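Local coordinates for putative HMP/thiamine permease protein YkoE (Bacillus subtilis, PDB 5EDL) that probably carries thiamine and related hydroxymethylpyrimidine compounds across the membrane as the substrate-binding S component of an energy-coupling factor transporter, at residues A[73-78]-A[84-89]; A[15-20]-A[47-52]; A[53-58]-A[62-67]. All coordinates share one frame; numbering follows the deposited sequence.

Contact 1: residues A[73-78]-A[84-89]; sequences LVECLL and PMVIVI. With VIB (3-(4-amino-2-methyl-pyrimidin-5-ylmethyl)-5-(2-hydroxy-ethyl)-4-methyl-thiazol-3-ium), chain B.
A tight helical hairpin brings the end of helix 63-77 alongside the start of helix 85-103, with Cys76, Val86 and Ile87 filling the seam and Glu75 and Val86 turned into the thiamine pocket. The short segments run nearly antiparallel, at 162°, their axes 8.6 Å apart. Cys76 sits in the middle: its CB rests on Val86 CG1 at 3.8 Å and on Ile87 CD1 at 3.9 Å, while SG reaches past them to the backbone of Pro84. Leu73 and Ile87 lie side by side and point the same way, Ile87 CG1 lying 3.9 Å from Leu73 CA. Val86 serves both neighbours: with CG1 between the backbone N and the carbonyl carbon (chi1 75°), that methyl meets Cys76 and CG2 lies over the ligand, 3.3 Å from its pyrimidine N1A. The extended chain of Glu75, with CG anti to N (chi1 -169°), carries OE1 to within 2.7 Å of N1A of the ligand, and the same oxygen touches Val86 CG2 at 3.8 Å. Its other oxygen, OE2, is hydrogen-bonded to Thr25 OG1 and Asn80 ND2, which together fix the turn of the carboxylate. With an alanine here the carboxylate beside N1A is gone, and Thr25 and Asn80 would probably be left without their shared acceptor. On helix 85-103, one turn from Val86, Ile89 CG2 approaches N3A of the ligand at 3.7 Å, adding an apolar wall. One side of the interface is thus hydrocarbon and thiol, the other a buried pyrimidine-recognition site, an antiparallel pair of membrane helices contributing to the substrate pocket of an S component.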
loop_
_atom_site.group_PDB
_atom_site.type_symbol
_atom_site.label_atom_id
_atom_site.label_comp_id
_atom_site.label_asym_id
_atom_site.label_seq_id
_atom_site.Cartn_x
_atom_site.Cartn_y
_atom_site.Cartn_z
ATOM N N LEU A 73 -7.312 -8.842 6.372
ATOM C CA LEU A 73 -8.331 -9.538 7.145
ATOM C C LEU A 73 -9.609 -9.630 6.332
ATOM O O LEU A 73 -10.219 -10.695 6.213
ATOM C CB LEU A 73 -8.597 -8.821 8.487
ATOM C CG LEU A 73 -9.914 -9.122 9.210
ATOM C CD1 LEU A 73 -10.012 -10.627 9.535
ATOM C CD2 LEU A 73 -10.076 -8.280 10.482
ATOM N N VAL A 74 -10.017 -8.500 5.771
ATOM C CA VAL A 74 -11.277 -8.439 5.065
ATOM C C VAL A 74 -11.193 -9.222 3.753
ATOM O O VAL A 74 -12.158 -9.879 3.357
ATOM C CB VAL A 74 -11.704 -6.981 4.807
ATOM C CG1 VAL A 74 -12.922 -6.937 3.895
ATOM C CG2 VAL A 74 -12.003 -6.282 6.132
ATOM N N GLU A 75 -10.037 -9.159 3.090
ATOM C CA GLU A 75 -9.834 -9.960 1.888
ATOM C C GLU A 75 -9.974 -11.463 2.209
ATOM O O GLU A 75 -10.580 -12.213 1.452
ATOM C CB GLU A 75 -8.467 -9.673 1.255
ATOM C CG GLU A 75 -8.331 -10.292 -0.130
ATOM C CD GLU A 75 -6.898 -10.314 -0.633
ATOM O OE1 GLU A 75 -6.057 -9.581 -0.070
ATOM O OE2 GLU A 75 -6.619 -11.081 -1.579
ATOM N N CYS A 76 -9.412 -11.879 3.338
ATOM C CA CYS A 76 -9.554 -13.251 3.812
ATOM C C CYS A 76 -11.028 -13.601 4.014
ATOM O O CYS A 76 -11.506 -14.618 3.517
ATOM C CB CYS A 76 -8.777 -13.462 5.118
ATOM S SG CYS A 76 -9.031 -15.109 5.880
ATOM N N LEU A 77 -11.741 -12.736 4.735
ATOM C CA LEU A 77 -13.167 -12.919 5.002
ATOM C C LEU A 77 -13.993 -13.050 3.726
ATOM O O LEU A 77 -14.917 -13.866 3.665
ATOM C CB LEU A 77 -13.725 -11.747 5.839
ATOM C CG LEU A 77 -13.153 -11.546 7.240
ATOM C CD1 LEU A 77 -13.904 -10.454 7.986
ATOM C CD2 LEU A 77 -13.162 -12.857 8.022
ATOM N N LEU A 78 -13.676 -12.226 2.731
ATOM C CA LEU A 78 -14.380 -12.227 1.450
ATOM C C LEU A 78 -14.085 -13.456 0.596
ATOM O O LEU A 78 -14.682 -13.628 -0.458
ATOM C CB LEU A 78 -14.036 -10.971 0.652
ATOM C CG LEU A 78 -14.572 -9.664 1.239
ATOM C CD1 LEU A 78 -14.062 -8.470 0.462
ATOM C CD2 LEU A 78 -16.095 -9.686 1.278
ATOM N N PRO A 84 -6.232 -17.793 5.746
ATOM C CA PRO A 84 -5.589 -16.871 6.690
ATOM C C PRO A 84 -4.119 -16.550 6.416
ATOM O O PRO A 84 -3.632 -15.563 6.994
ATOM C CB PRO A 84 -5.725 -17.589 8.037
ATOM C CG PRO A 84 -5.868 -19.044 7.687
ATOM C CD PRO A 84 -6.598 -19.077 6.375
ATOM N N MET A 85 -3.426 -17.312 5.575
ATOM C CA MET A 85 -2.029 -16.962 5.299
ATOM C C MET A 85 -1.942 -15.589 4.592
ATOM O O MET A 85 -0.908 -14.925 4.650
ATOM C CB MET A 85 -1.308 -18.063 4.490
ATOM C CG MET A 85 -1.962 -18.528 3.194
ATOM S SD MET A 85 -1.164 -20.007 2.458
ATOM C CE MET A 85 -1.484 -21.254 3.700
ATOM N N VAL A 86 -3.030 -15.137 3.973
ATOM C CA VAL A 86 -3.011 -13.813 3.363
ATOM C C VAL A 86 -2.942 -12.736 4.465
ATOM O O VAL A 86 -2.410 -11.656 4.247
ATOM C CB VAL A 86 -4.235 -13.557 2.448
ATOM C CG1 VAL A 86 -5.507 -13.308 3.276
ATOM C CG2 VAL A 86 -3.956 -12.356 1.525
ATOM N N ILE A 87 -3.464 -13.041 5.650
ATOM C CA ILE A 87 -3.377 -12.107 6.768
ATOM C C ILE A 87 -1.922 -12.000 7.247
ATOM O O ILE A 87 -1.471 -10.925 7.628
ATOM C CB ILE A 87 -4.297 -12.509 7.938
ATOM C CG1 ILE A 87 -5.767 -12.424 7.493
ATOM C CG2 ILE A 87 -4.037 -11.612 9.152
ATOM C CD1 ILE A 87 -6.764 -13.030 8.459
ATOM N N VAL A 88 -1.188 -13.111 7.190
ATOM C CA VAL A 88 0.228 -13.095 7.529
ATOM C C VAL A 88 1.023 -12.243 6.536
ATOM O O VAL A 88 1.818 -11.388 6.935
ATOM C CB VAL A 88 0.842 -14.508 7.556
ATOM C CG1 VAL A 88 2.291 -14.432 8.040
ATOM C CG2 VAL A 88 0.013 -15.463 8.435
ATOM N N ILE A 89 0.817 -12.457 5.238
ATOM C CA ILE A 89 1.589 -11.660 4.288
ATOM C C ILE A 89 1.150 -10.201 4.383
ATOM O O ILE A 89 1.945 -9.284 4.160
ATOM C CB ILE A 89 1.477 -12.184 2.823
ATOM C CG1 ILE A 89 2.723 -11.739 2.025
ATOM C CG2 ILE A 89 0.159 -11.748 2.177
ATOM C CD1 ILE A 89 2.880 -12.357 0.634
HETATM C CM2 VIB B . -3.143 -8.456 1.163
HETATM N N4A VIB B . 0.560 -10.148 -1.553
HETATM C CM4 VIB B . 0.449 -13.143 -5.344
HETATM O O1 VIB B . 3.833 -14.012 -3.693
HETATM C C7 VIB B . 3.399 -15.279 -3.240
HETATM C C6 VIB B . 2.062 -15.572 -3.875
HETATM C C2 VIB B . -0.459 -13.558 -1.580
HETATM S S1 VIB B . 0.595 -14.707 -1.729
HETATM C C5 VIB B . 1.043 -14.663 -3.212
HETATM C C4 VIB B . 0.353 -13.584 -3.879
HETATM N N3 VIB B . -0.602 -12.893 -2.843
HETATM C C7A VIB B . -1.468 -11.783 -3.232
HETATM C C4A VIB B . -0.856 -10.113 -1.257
HETATM N N3A VIB B . -1.324 -9.361 -0.259
HETATM C C2A VIB B . -2.660 -9.342 0.002
HETATM N N1A VIB B . -3.523 -10.079 -0.769
HETATM C C6A VIB B . -3.064 -10.847 -1.790
HETATM C C5A VIB B . -1.713 -10.851 -2.031
#

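Contact 2: residues A[15-20]-A[47-52]; sequences IVFAVV and WFIVSV. With VIB (3-(4-amino-2-methyl-pyrimidin-5-ylmethyl)-5-(2-hydroxy-ethyl)-4-methyl-thiazol-3-ium), chain B.
Phe17, on helix 4-35, reaches across to Ile49 and Val50 at the start of helix 49-58; within residues 15-20 it is the residue that meets 47-52. Its CB comes up against Val50 CG2 at 3.2 Å, closer than a relaxed contact and doubtful in its exact value, and CG lies 3.8 Å from the same methyl. The two side chains slide past each other in opposite directions, so Val50 stays at the root of the phenyl group. Farther out, the side chains of Phe17 and Ile49 cross at about a right angle, Ile49 CG2 coming obliquely at the ring: Phe17 CD2 is 3.5 Å from Ile49 CG2, and CE2 meets that methyl as well. At the tip, Phe17 CZ reaches Ile53 CD1 at 3.6 Å, one turn on in the same helix as Ile49. Ile49 can offer CG2 because CG1 is anti to the backbone N (chi1 -167°), leaving CG2 between N and the carbonyl carbon.

Trp47, just before these residues, lays its indole against the bound thiamine, nearly parallel to the pyrimidine, with its NE1 3.4 Å from C6A of the ligand. The bridging carbon C7A stands 3.3 Å above the indole plane, over its centre, and the thiazolium methyl CM4 lies 3.6 Å from Trp47 CH2. The indole is held by a hydrogen bond from NE1 to Tyr21 O and by edge-to-face contacts with Tyr21 and Tyr44; Tyr21 OH also bonds to Val50 N. The chemistry therefore divides: the Phe17 seam is held by dispersion and the burial of hydrocarbon, with no hydrogen bond across it, whereas the neighbouring tryptophan stacks on the pyrimidine and probably also favours the C7A methylene, polarised by the adjoining thiazolium nitrogen.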
loop_
_atom_site.group_PDB
_atom_site.type_symbol
_atom_site.label_atom_id
_atom_site.label_comp_id
_atom_site.label_asym_id
_atom_site.label_seq_id
_atom_site.Cartn_x
_atom_site.Cartn_y
_atom_site.Cartn_z
ATOM N N ILE A 15 -11.335 -1.616 3.904
ATOM C CA ILE A 15 -12.440 -2.459 3.491
ATOM C C ILE A 15 -12.681 -2.366 1.992
ATOM O O ILE A 15 -12.818 -3.387 1.319
ATOM C CB ILE A 15 -13.726 -2.085 4.244
ATOM C CG1 ILE A 15 -13.578 -2.431 5.727
ATOM C CG2 ILE A 15 -14.922 -2.812 3.648
ATOM C CD1 ILE A 15 -14.662 -1.854 6.600
ATOM N N VAL A 16 -12.737 -1.141 1.480
ATOM C CA VAL A 16 -12.941 -0.915 0.053
ATOM C C VAL A 16 -11.832 -1.570 -0.761
ATOM O O VAL A 16 -12.090 -2.261 -1.752
ATOM C CB VAL A 16 -12.991 0.591 -0.282
ATOM C CG1 VAL A 16 -12.919 0.798 -1.784
ATOM C CG2 VAL A 16 -14.244 1.226 0.309
ATOM N N PHE A 17 -10.593 -1.361 -0.342
ATOM C CA PHE A 17 -9.478 -1.909 -1.099
ATOM C C PHE A 17 -9.282 -3.408 -0.881
ATOM O O PHE A 17 -8.612 -4.058 -1.679
ATOM C CB PHE A 17 -8.187 -1.145 -0.783
ATOM C CG PHE A 17 -7.986 0.028 -1.677
ATOM C CD1 PHE A 17 -8.537 1.258 -1.359
ATOM C CD2 PHE A 17 -7.306 -0.113 -2.877
ATOM C CE1 PHE A 17 -8.404 2.328 -2.211
ATOM C CE2 PHE A 17 -7.158 0.966 -3.727
ATOM C CZ PHE A 17 -7.706 2.184 -3.397
ATOM N N ALA A 18 -9.877 -3.957 0.177
ATOM C CA ALA A 18 -9.909 -5.406 0.351
ATOM C C ALA A 18 -10.611 -6.053 -0.840
ATOM O O ALA A 18 -10.206 -7.123 -1.296
ATOM C CB ALA A 18 -10.596 -5.788 1.639
ATOM N N VAL A 19 -11.657 -5.400 -1.336
ATOM C CA VAL A 19 -12.364 -5.871 -2.514
ATOM C C VAL A 19 -11.454 -5.849 -3.745
ATOM O O VAL A 19 -11.413 -6.811 -4.507
ATOM C CB VAL A 19 -13.627 -5.033 -2.785
ATOM C CG1 VAL A 19 -14.273 -5.455 -4.100
ATOM C CG2 VAL A 19 -14.621 -5.174 -1.633
ATOM N N VAL A 20 -10.702 -4.766 -3.913
ATOM C CA VAL A 20 -9.739 -4.675 -5.010
ATOM C C VAL A 20 -8.657 -5.749 -4.904
ATOM O O VAL A 20 -8.332 -6.418 -5.891
ATOM C CB VAL A 20 -9.047 -3.294 -5.052
ATOM C CG1 VAL A 20 -8.034 -3.240 -6.214
ATOM C CG2 VAL A 20 -10.066 -2.183 -5.152
ATOM N N TRP A 47 -1.170 -4.755 -4.071
ATOM C CA TRP A 47 -1.503 -5.321 -2.757
ATOM C C TRP A 47 -0.900 -4.539 -1.590
ATOM O O TRP A 47 -1.159 -4.881 -0.428
ATOM C CB TRP A 47 -1.076 -6.801 -2.666
ATOM C CG TRP A 47 -1.927 -7.695 -3.535
ATOM C CD1 TRP A 47 -3.281 -7.877 -3.462
ATOM C CD2 TRP A 47 -1.467 -8.537 -4.598
ATOM N NE1 TRP A 47 -3.695 -8.774 -4.426
ATOM C CE2 TRP A 47 -2.597 -9.186 -5.139
ATOM C CE3 TRP A 47 -0.203 -8.802 -5.147
ATOM C CZ2 TRP A 47 -2.500 -10.088 -6.202
ATOM C CZ3 TRP A 47 -0.112 -9.686 -6.206
ATOM C CH2 TRP A 47 -1.254 -10.315 -6.725
ATOM N N PHE A 48 -0.098 -3.516 -1.892
ATOM C CA PHE A 48 0.458 -2.639 -0.843
ATOM C C PHE A 48 -0.192 -1.248 -0.787
ATOM O O PHE A 48 0.125 -0.448 0.101
ATOM C CB PHE A 48 1.962 -2.393 -1.022
ATOM C CG PHE A 48 2.764 -3.596 -1.415
ATOM C CD1 PHE A 48 2.441 -4.865 -0.965
ATOM C CD2 PHE A 48 3.871 -3.438 -2.237
ATOM C CE1 PHE A 48 3.210 -5.964 -1.339
ATOM C CE2 PHE A 48 4.646 -4.521 -2.617
ATOM C CZ PHE A 48 4.315 -5.795 -2.167
ATOM N N ILE A 49 -1.054 -0.939 -1.746
ATOM C CA ILE A 49 -1.478 0.448 -1.936
ATOM C C ILE A 49 -2.181 1.032 -0.699
ATOM O O ILE A 49 -2.028 2.206 -0.406
ATOM C CB ILE A 49 -2.404 0.597 -3.179
ATOM C CG1 ILE A 49 -2.555 2.083 -3.536
ATOM C CG2 ILE A 49 -3.757 -0.060 -2.933
ATOM C CD1 ILE A 49 -3.159 2.324 -4.901
ATOM N N VAL A 50 -2.903 0.193 0.044
ATOM C CA VAL A 50 -3.603 0.637 1.244
ATOM C C VAL A 50 -2.633 1.269 2.248
ATOM O O VAL A 50 -2.949 2.281 2.858
ATOM C CB VAL A 50 -4.370 -0.536 1.910
ATOM C CG1 VAL A 50 -4.749 -0.210 3.338
ATOM C CG2 VAL A 50 -5.599 -0.875 1.098
ATOM N N SER A 51 -1.446 0.690 2.388
ATOM C CA SER A 51 -0.471 1.206 3.338
ATOM C C SER A 51 -0.068 2.628 2.988
ATOM O O SER A 51 0.031 3.477 3.856
ATOM C CB SER A 51 0.771 0.318 3.391
ATOM O OG SER A 51 0.501 -0.874 4.099
ATOM N N VAL A 52 0.157 2.871 1.707
ATOM C CA VAL A 52 0.612 4.172 1.264
ATOM C C VAL A 52 -0.517 5.202 1.423
ATOM O O VAL A 52 -0.283 6.299 1.898
ATOM C CB VAL A 52 1.112 4.119 -0.197
ATOM C CG1 VAL A 52 1.263 5.531 -0.778
ATOM C CG2 VAL A 52 2.439 3.364 -0.265
HETATM C CM2 VIB B . -3.143 -8.456 1.163
HETATM N N4A VIB B . 0.560 -10.148 -1.553
HETATM C CM4 VIB B . 0.449 -13.143 -5.344
HETATM O O1 VIB B . 3.833 -14.012 -3.693
HETATM C C7 VIB B . 3.399 -15.279 -3.240
HETATM C C6 VIB B . 2.062 -15.572 -3.875
HETATM C C2 VIB B . -0.459 -13.558 -1.580
HETATM S S1 VIB B . 0.595 -14.707 -1.729
HETATM C C5 VIB B . 1.043 -14.663 -3.212
HETATM C C4 VIB B . 0.353 -13.584 -3.879
HETATM N N3 VIB B . -0.602 -12.893 -2.843
HETATM C C7A VIB B . -1.468 -11.783 -3.232
HETATM C C4A VIB B . -0.856 -10.113 -1.257
HETATM N N3A VIB B . -1.324 -9.361 -0.259
HETATM C C2A VIB B . -2.660 -9.342 0.002
HETATM N N1A VIB B . -3.523 -10.079 -0.769
HETATM C C6A VIB B . -3.064 -10.847 -1.790
HETATM C C5A VIB B . -1.713 -10.851 -2.031
#

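Contact 3: residues A[53-58]-A[62-67]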
loop_
_atom_site.group_PDB
_atom_site.type_symbol
_atom_site.label_atom_id
_atom_site.label_comp_id
_atom_site.label_asym_id
_atom_site.label_seq_id
_atom_site.Cartn_x
_atom_site.Cartn_y
_atom_site.Cartn_z
ATOM N N ILE A 53 -1.732 4.813 1.046
ATOM C CA ILE A 53 -2.904 5.684 1.120
ATOM C C ILE A 53 -3.151 6.131 2.562
ATOM O O ILE A 53 -3.208 7.324 2.844
ATOM C CB ILE A 53 -4.168 4.973 0.548
ATOM C CG1 ILE A 53 -3.995 4.739 -0.968
ATOM C CG2 ILE A 53 -5.454 5.769 0.890
ATOM C CD1 ILE A 53 -5.104 3.923 -1.634
ATOM N N ALA A 54 -3.246 5.172 3.476
ATOM C CA ALA A 54 -3.530 5.492 4.873
ATOM C C ALA A 54 -2.450 6.382 5.479
ATOM O O ALA A 54 -2.773 7.321 6.187
ATOM C CB ALA A 54 -3.688 4.226 5.701
ATOM N N ALA A 55 -1.179 6.082 5.201
ATOM C CA ALA A 55 -0.081 6.859 5.778
ATOM C C ALA A 55 -0.059 8.278 5.206
ATOM O O ALA A 55 0.042 9.254 5.942
ATOM C CB ALA A 55 1.261 6.173 5.535
ATOM N N TYR A 56 -0.139 8.369 3.885
ATOM C CA TYR A 56 -0.090 9.659 3.204
ATOM C C TYR A 56 -1.290 10.542 3.599
ATOM O O TYR A 56 -1.149 11.755 3.765
ATOM C CB TYR A 56 -0.022 9.423 1.690
ATOM C CG TYR A 56 0.024 10.650 0.798
ATOM C CD1 TYR A 56 1.123 11.498 0.782
ATOM C CD2 TYR A 56 -1.022 10.924 -0.060
ATOM C CE1 TYR A 56 1.157 12.615 -0.053
ATOM C CE2 TYR A 56 -1.000 12.018 -0.897
ATOM C CZ TYR A 56 0.081 12.866 -0.889
ATOM O OH TYR A 56 0.068 13.930 -1.739
ATOM N N MET A 57 -2.452 9.929 3.801
ATOM C CA MET A 57 -3.646 10.681 4.194
ATOM C C MET A 57 -3.600 11.124 5.647
ATOM O O MET A 57 -3.902 12.268 5.951
ATOM C CB MET A 57 -4.923 9.860 3.987
ATOM C CG MET A 57 -5.374 9.687 2.544
ATOM S SD MET A 57 -6.973 8.819 2.514
ATOM C CE MET A 57 -7.515 9.140 4.203
ATOM N N ILE A 58 -3.234 10.205 6.538
ATOM C CA ILE A 58 -3.424 10.413 7.967
ATOM C C ILE A 58 -2.150 10.905 8.647
ATOM O O ILE A 58 -2.203 11.755 9.533
ATOM C CB ILE A 58 -3.919 9.118 8.643
ATOM C CG1 ILE A 58 -5.305 8.759 8.101
ATOM C CG2 ILE A 58 -3.917 9.271 10.160
ATOM C CD1 ILE A 58 -5.809 7.394 8.530
ATOM N N GLY A 62 1.725 3.979 12.615
ATOM C CA GLY A 62 0.889 2.796 12.590
ATOM C C GLY A 62 -0.107 2.743 11.450
ATOM O O GLY A 62 -0.743 1.711 11.244
ATOM N N ALA A 63 -0.255 3.835 10.702
ATOM C CA ALA A 63 -1.241 3.867 9.615
ATOM C C ALA A 63 -0.971 2.802 8.556
ATOM O O ALA A 63 -1.885 2.096 8.130
ATOM C CB ALA A 63 -1.281 5.252 8.952
ATOM N N ALA A 64 0.282 2.705 8.132
ATOM C CA ALA A 64 0.655 1.807 7.048
ATOM C C ALA A 64 0.450 0.367 7.493
ATOM O O ALA A 64 -0.004 -0.456 6.724
ATOM C CB ALA A 64 2.101 2.026 6.622
ATOM N N LEU A 65 0.784 0.091 8.748
ATOM C CA LEU A 65 0.738 -1.269 9.266
ATOM C C LEU A 65 -0.702 -1.722 9.482
ATOM O O LEU A 65 -1.104 -2.778 8.996
ATOM C CB LEU A 65 1.519 -1.380 10.581
ATOM C CG LEU A 65 1.346 -2.694 11.350
ATOM C CD1 LEU A 65 1.764 -3.872 10.458
ATOM C CD2 LEU A 65 2.171 -2.667 12.638
ATOM N N VAL A 66 -1.470 -0.918 10.211
ATOM C CA VAL A 66 -2.815 -1.315 10.596
ATOM C C VAL A 66 -3.779 -1.341 9.418
ATOM O O VAL A 66 -4.571 -2.264 9.291
ATOM C CB VAL A 66 -3.394 -0.400 11.690
ATOM C CG1 VAL A 66 -4.810 -0.853 12.041
ATOM C CG2 VAL A 66 -2.509 -0.440 12.932
ATOM N N SER A 67 -3.708 -0.348 8.547
ATOM C CA SER A 67 -4.579 -0.336 7.376
ATOM C C SER A 67 -4.408 -1.619 6.527
ATOM O O SER A 67 -5.387 -2.185 6.063
ATOM C CB SER A 67 -4.310 0.904 6.529
ATOM O OG SER A 67 -2.995 0.880 5.998
#
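Ala63 O is gripped twice from one turn further along its own helix, by Ser67 OG at 2.7 Å and by Ser67 N at 3.1 Å, while Ala54 CB of the preceding helix rests against it at 3.7 Å. The serine hydroxyl donates to this oxygen at a C=O...O angle of 147°, tilted from the carbonyl plane. Placed between the backbone N and the carbonyl carbon (chi1 64°), Ser67 OG turns back along the helix for this bond and also sits beside the partner helix, 3.4 Å from Ala54 CB. Val50 O is a second, weak acceptor that would have to share the same proton. Ser67 CB is nearly as close to Ala54 CB, tighter than usual van der Waals contact.

Between the two segments only alanine and serine side chains meet. Ala63 CB lies 3.8 Å from Ala55 CA, and Ala55 CB lies 4.4 Å from Ala64 CB. Such short side chains let the axes approach to 8.0 Å, the segments running obliquely antiparallel, at 136°. Gly62 stands at the N-cap with a positive phi, where a side chain would collide with the preceding carbonyl oxygen. Its N is hydrogen-bonded to Glu98 OE2, and Leu65 N to Glu98 OE1, so helix 85-103 secures the first turn. The whole is a short-looped helical hairpin with an alanine and serine interface, of the kind found between closely packed transmembrane helices.

Overall arrangement
Along the chain the contacts form a series in which consecutive helices are joined: contact 2 sets helix 4-35 against helix 49-58, contact 3 folds helix 49-58 back on helix 63-77, and contact 1 continues from helix 63-77 to helix 85-103. Contacts 2 and 3 have centres about 11 Å apart and touch, Ser51 OG lying 2.7 Å from Ala64 O in a probable hydrogen bond. Contacts 1 and 2, about 12 Å apart between centres, meet where Val74 packs on Ala18, and both border the thiamine. Contacts 1 and 3 occupy different lengths of helix 63-77, centres about 18 Å apart, so this helix connects tight small-residue packing with the substrate pocket.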